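PDB 4RU1: monosaccharide ABC transporter substrate-binding protein, CUT2 family from Acidothermus cellulolyticus, which probably binds sugars for uptake by an ABC transporter and holds myo-inositol here in its pocket. Local coordinates for residues Thr234-Glu239 and Gly243-Ala248; Pro184-Thr189 and Ala211-Gln216. One frame throughout, in Å; residues are numbered along the deposited sequence.

Contact 1: residues Thr234-Glu239 and Gly243-Ala248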
loop_
_atom_site.group_PDB
_atom_site.type_symbol
_atom_site.label_atom_id
_atom_site.label_comp_id
_atom_site.label_asym_id
_atom_site.label_seq_id
_atom_site.Cartn_x
_atom_site.Cartn_y
_atom_site.Cartn_z
ATOM N N THR A 234 10.674 9.711 2.920
ATOM C CA THR A 234 11.977 10.168 3.293
ATOM C C THR A 234 11.920 10.904 4.633
ATOM O O THR A 234 12.932 10.978 5.358
ATOM C CB THR A 234 12.623 11.086 2.222
ATOM O OG1 THR A 234 11.797 12.219 1.944
ATOM C CG2 THR A 234 12.811 10.344 0.939
ATOM N N GLN A 235 10.719 11.440 4.967
ATOM C CA GLN A 235 10.548 12.259 6.160
ATOM C C GLN A 235 10.182 11.506 7.450
ATOM O O GLN A 235 10.340 12.010 8.550
ATOM C CB GLN A 235 9.481 13.322 5.881
ATOM C CG GLN A 235 9.896 14.320 4.801
ATOM C CD GLN A 235 8.723 15.126 4.316
ATOM O OE1 GLN A 235 8.578 16.304 4.631
ATOM N NE2 GLN A 235 7.862 14.482 3.568
ATOM N N VAL A 236 9.629 10.299 7.291
ATOM C CA VAL A 236 9.094 9.552 8.412
ATOM C C VAL A 236 10.115 9.180 9.495
ATOM O O VAL A 236 9.845 9.315 10.651
ATOM C CB VAL A 236 8.328 8.333 7.865
ATOM C CG1 VAL A 236 7.984 7.373 8.984
ATOM C CG2 VAL A 236 7.022 8.809 7.221
ATOM N N PRO A 237 11.293 8.687 9.143
ATOM C CA PRO A 237 12.252 8.348 10.179
ATOM C C PRO A 237 12.521 9.466 11.206
ATOM O O PRO A 237 12.430 9.212 12.394
ATOM C CB PRO A 237 13.500 7.967 9.381
ATOM C CG PRO A 237 12.923 7.378 8.163
ATOM C CD PRO A 237 11.785 8.310 7.806
ATOM N N ALA A 238 12.845 10.658 10.720
ATOM C CA ALA A 238 13.013 11.851 11.594
ATOM C C ALA A 238 11.825 12.121 12.460
ATOM O O ALA A 238 11.952 12.460 13.665
ATOM C CB ALA A 238 13.302 13.065 10.756
ATOM N N GLU A 239 10.653 11.992 11.835
ATOM C CA GLU A 239 9.386 12.192 12.517
ATOM C C GLU A 239 9.159 11.221 13.656
ATOM O O GLU A 239 8.626 11.590 14.703
ATOM C CB GLU A 239 8.213 12.212 11.498
ATOM C CG GLU A 239 8.290 13.479 10.700
ATOM C CD GLU A 239 7.546 13.448 9.404
ATOM O OE1 GLU A 239 7.080 12.384 8.917
ATOM O OE2 GLU A 239 7.483 14.511 8.798
ATOM N N GLY A 243 9.272 12.476 17.740
ATOM C CA GLY A 243 7.952 12.390 18.350
ATOM C C GLY A 243 6.774 12.948 17.504
ATOM O O GLY A 243 5.652 12.948 18.017
ATOM N N GLN A 244 7.011 13.377 16.274
ATOM C CA GLN A 244 5.961 13.859 15.395
ATOM C C GLN A 244 5.049 12.721 14.965
ATOM O O GLN A 244 3.915 12.976 14.608
ATOM C CB GLN A 244 6.511 14.604 14.204
ATOM C CG GLN A 244 6.963 16.054 14.545
ATOM C CD GLN A 244 7.476 16.795 13.333
ATOM O OE1 GLN A 244 8.461 16.392 12.719
ATOM N NE2 GLN A 244 6.814 17.877 12.985
ATOM N N LEU A 245 5.570 11.497 14.904
ATOM C CA LEU A 245 4.783 10.302 14.582
ATOM C C LEU A 245 4.973 9.245 15.653
ATOM O O LEU A 245 6.158 9.052 16.120
ATOM C CB LEU A 245 5.211 9.710 13.254
ATOM C CG LEU A 245 4.843 10.430 11.959
ATOM C CD1 LEU A 245 5.556 9.818 10.751
ATOM C CD2 LEU A 245 3.342 10.445 11.769
ATOM N N GLN A 246 3.926 8.652 16.166
ATOM C CA GLN A 246 4.032 7.591 17.167
ATOM C C GLN A 246 4.715 6.343 16.634
ATOM O O GLN A 246 5.506 5.730 17.329
ATOM C CB GLN A 246 2.666 7.247 17.756
ATOM C CG GLN A 246 1.866 8.429 18.305
ATOM C CD GLN A 246 2.653 9.154 19.343
ATOM O OE1 GLN A 246 3.204 10.299 19.131
ATOM N NE2 GLN A 246 2.766 8.495 20.454
ATOM N N TRP A 247 4.392 5.971 15.401
ATOM C CA TRP A 247 4.903 4.773 14.796
ATOM C C TRP A 247 4.487 4.792 13.347
ATOM O O TRP A 247 3.634 5.596 12.966
ATOM C CB TRP A 247 4.411 3.512 15.511
ATOM C CG TRP A 247 2.983 3.534 15.932
ATOM C CD1 TRP A 247 2.530 3.728 17.206
ATOM C CD2 TRP A 247 1.801 3.266 15.130
ATOM N NE1 TRP A 247 1.177 3.614 17.259
ATOM C CE2 TRP A 247 0.679 3.372 15.994
ATOM C CE3 TRP A 247 1.574 3.042 13.759
ATOM C CZ2 TRP A 247 -0.658 3.198 15.531
ATOM C CZ3 TRP A 247 0.213 2.887 13.313
ATOM C CH2 TRP A 247 -0.856 2.949 14.211
ATOM N N ALA A 248 5.111 3.919 12.552
ATOM C CA ALA A 248 4.768 3.716 11.112
ATOM C C ALA A 248 4.730 2.236 10.919
ATOM O O ALA A 248 5.580 1.514 11.440
ATOM C CB ALA A 248 5.780 4.341 10.199
#
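A Schellman motif closes helix 236-241 and folds Gln244 and Leu245 back onto Glu239. Gly243 makes the turn with a positive phi of 85°, where a CB would be jammed against the carbonyl oxygen of Asn242, and glycine therefore suits the place. Beyond it, Leu245 N donates to Glu239 O at 3.1 Å, the hydrogen reaching the oxygen at 156° but from above the carbonyl plane. Gln244 N lies at 2.9 Å from the same Glu239 O in a bent, weak bond, and it is also held by the side chain of Asn242.

The side chains continue the fold-back. Leu245 is thrown over the aliphatic base of the glutamate, its CD1 3.7 Å from Glu239 CB. With Glu239 CG turned away from its own carbonyl carbon (chi1 -71°), the chain runs outstretched past this methyl, and OE1 points on to helix 208-220, where Gln212 is its probable partner. On the outer side Gln244 OE1 approaches Glu239 CG at 3.5 Å, its amide nearly perpendicular to the carboxylate. Deeper in, Val236 CG1 touches two apolar partners, Leu245 CD1 and Ala248 CB, each 3.9 Å away; a branched valine fills this buried place, and a side chain as short as alanine's is consistent with the close approach of strand 248-250.

Helix, glycine turn and following strand form the second half of a beta-alpha-beta crossover, the repeating unit of a periplasmic binding protein lobe.

Contact 2: residues Pro184-Thr189 and Ala211-Gln216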
loop_
_atom_site.group_PDB
_atom_site.type_symbol
_atom_site.label_atom_id
_atom_site.label_comp_id
_atom_site.label_asym_id
_atom_site.label_seq_id
_atom_site.Cartn_x
_atom_site.Cartn_y
_atom_site.Cartn_z
ATOM N N PRO A 184 -3.447 20.333 -0.547
ATOM C CA PRO A 184 -3.800 21.460 0.309
ATOM C C PRO A 184 -5.194 21.259 0.945
ATOM O O PRO A 184 -5.369 21.558 2.110
ATOM C CB PRO A 184 -3.744 22.645 -0.657
ATOM C CG PRO A 184 -2.741 22.249 -1.688
ATOM C CD PRO A 184 -3.054 20.771 -1.885
ATOM N N SER A 185 -6.125 20.675 0.197
ATOM C CA SER A 185 -7.430 20.305 0.733
ATOM C C SER A 185 -7.336 19.238 1.826
ATOM O O SER A 185 -8.113 19.248 2.753
ATOM C CB SER A 185 -8.316 19.743 -0.390
ATOM O OG SER A 185 -9.568 19.351 0.064
ATOM N N VAL A 186 -6.447 18.260 1.674
ATOM C CA VAL A 186 -6.266 17.246 2.706
ATOM C C VAL A 186 -5.922 17.928 4.042
ATOM O O VAL A 186 -6.489 17.702 5.114
ATOM C CB VAL A 186 -5.182 16.199 2.357
ATOM C CG1 VAL A 186 -4.919 15.243 3.536
ATOM C CG2 VAL A 186 -5.528 15.392 1.114
ATOM N N ARG A 187 -4.977 18.820 3.960
ATOM C CA ARG A 187 -4.541 19.550 5.118
ATOM C C ARG A 187 -5.654 20.364 5.858
ATOM O O ARG A 187 -5.820 20.238 7.075
ATOM C CB ARG A 187 -3.408 20.493 4.776
ATOM C CG ARG A 187 -2.736 21.108 5.951
ATOM C CD ARG A 187 -1.543 21.976 5.524
ATOM N NE ARG A 187 -1.087 22.894 6.545
ATOM C CZ ARG A 187 0.141 23.434 6.618
ATOM N NH1 ARG A 187 1.126 23.135 5.749
ATOM N NH2 ARG A 187 0.367 24.330 7.564
ATOM N N THR A 188 -6.396 21.147 5.096
ATOM C CA THR A 188 -7.465 21.930 5.705
ATOM C C THR A 188 -8.620 21.074 6.212
ATOM O O THR A 188 -9.163 21.396 7.251
ATOM C CB THR A 188 -7.957 22.998 4.733
ATOM O OG1 THR A 188 -8.391 22.388 3.531
ATOM C CG2 THR A 188 -6.843 24.057 4.442
ATOM N N THR A 189 -8.878 19.958 5.556
ATOM C CA THR A 189 -9.990 19.097 5.927
ATOM C C THR A 189 -9.598 18.439 7.225
ATOM O O THR A 189 -10.441 18.229 8.086
ATOM C CB THR A 189 -10.271 18.109 4.806
ATOM O OG1 THR A 189 -10.751 18.821 3.649
ATOM C CG2 THR A 189 -11.311 17.052 5.134
ATOM N N ALA A 211 0.378 11.408 6.144
ATOM C CA ALA A 211 1.003 11.686 7.409
ATOM C C ALA A 211 1.594 13.067 7.505
ATOM O O ALA A 211 1.370 13.747 8.531
ATOM C CB ALA A 211 2.079 10.712 7.767
ATOM N N GLN A 212 2.304 13.512 6.471
ATOM C CA GLN A 212 2.922 14.837 6.515
ATOM C C GLN A 212 1.918 15.919 6.681
ATOM O O GLN A 212 2.093 16.837 7.465
ATOM C CB GLN A 212 3.784 15.102 5.275
ATOM C CG GLN A 212 4.784 14.063 4.926
ATOM C CD GLN A 212 5.646 13.736 6.097
ATOM O OE1 GLN A 212 6.200 14.665 6.690
ATOM N NE2 GLN A 212 5.791 12.414 6.461
ATOM N N LEU A 213 0.803 15.808 5.955
ATOM C CA LEU A 213 -0.261 16.775 5.965
ATOM C C LEU A 213 -0.976 16.785 7.324
ATOM O O LEU A 213 -1.411 17.799 7.800
ATOM C CB LEU A 213 -1.259 16.409 4.840
ATOM C CG LEU A 213 -0.617 16.523 3.466
ATOM C CD1 LEU A 213 -1.474 15.867 2.362
ATOM C CD2 LEU A 213 -0.283 17.992 3.067
ATOM N N ALA A 214 -1.102 15.609 7.936
ATOM C CA ALA A 214 -1.741 15.492 9.202
ATOM C C ALA A 214 -0.915 16.159 10.323
ATOM O O ALA A 214 -1.473 16.809 11.222
ATOM C CB ALA A 214 -2.033 14.060 9.545
ATOM N N ILE A 215 0.403 16.008 10.245
ATOM C CA ILE A 215 1.283 16.590 11.268
ATOM C C ILE A 215 1.084 18.127 11.190
ATOM O O ILE A 215 0.983 18.796 12.214
ATOM C CB ILE A 215 2.751 16.247 11.002
ATOM C CG1 ILE A 215 2.998 14.753 11.244
ATOM C CG2 ILE A 215 3.722 17.101 11.867
ATOM C CD1 ILE A 215 4.275 14.269 10.611
ATOM N N GLN A 216 1.004 18.656 9.985
ATOM C CA GLN A 216 0.832 20.067 9.819
ATOM C C GLN A 216 -0.569 20.541 10.234
ATOM O O GLN A 216 -0.732 21.586 10.949
ATOM C CB GLN A 216 1.070 20.502 8.387
ATOM C CG GLN A 216 2.508 20.415 7.916
ATOM C CD GLN A 216 3.471 21.037 8.940
ATOM O OE1 GLN A 216 4.314 20.361 9.517
ATOM N NE2 GLN A 216 3.328 22.333 9.168
#
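Val186 and Leu213 make the tight part of the packing between segments 184-189 and 211-216, whose helix axes come within 8.5 Å of each other and cross at -43°. Leu213 CD1 reaches across and sits 3.7 Å from Val186 CG1 and equally near its CB, the two side chains meeting at about a right angle. A compact, buried beta-branched residue facing a longer leucine suits this spacing.

Toward solvent the contact becomes looser and more polar. Arg187 has its CG swung opposite the backbone N (chi1 -170°) and runs extended across the neighbouring helix, passing Leu213 O at 4.0 Å from its CG. Its guanidinium then lies over Gln216 CB, which meets the centre of one face, 3.5 Å from Arg187 CZ. The glutamine amide is steeply turned, 67° from the guanidinium plane. The charge is answered farther along helix 208-220, where Arg187 NE forms a salt bridge with Asp220. Were Arg187 a leucine, Asp220 would probably lose this cationic mate and Gln216 CB the flat group lying over it.

Methyl groups thus join the helices inside, while on the more exposed side the guanidinium does two jobs, its face lying on a methylene and its NE meeting a carboxylate.

How the contacts relate
Contact 2 precedes contact 1 along the chain, and helix 208-220 joins them: one flank meets helix 183-196, another meets helix 236-241. The centres of contacts 1 and 2 are 15 Å apart, yet side chains touch. Glu239 OE1 and Gln212 NE2 lie 2.8 Å apart in a probable hydrogen bond, while Ile215 CD1 packs at 3.6 Å from Glu239 CD. The three helices thus line up along one face of the same sheet. None of the four segments supplies a pocket residue. In contact 1 the side chain of Ala248 is about 10 Å from the bound myo-inositol (INS). In contact 2 the side chain of Val186 is about 11 Å from the bound INS. Pocket residues Leu206, Asp231 and Gln251 follow strands 202-205, 226-230 and 248-250.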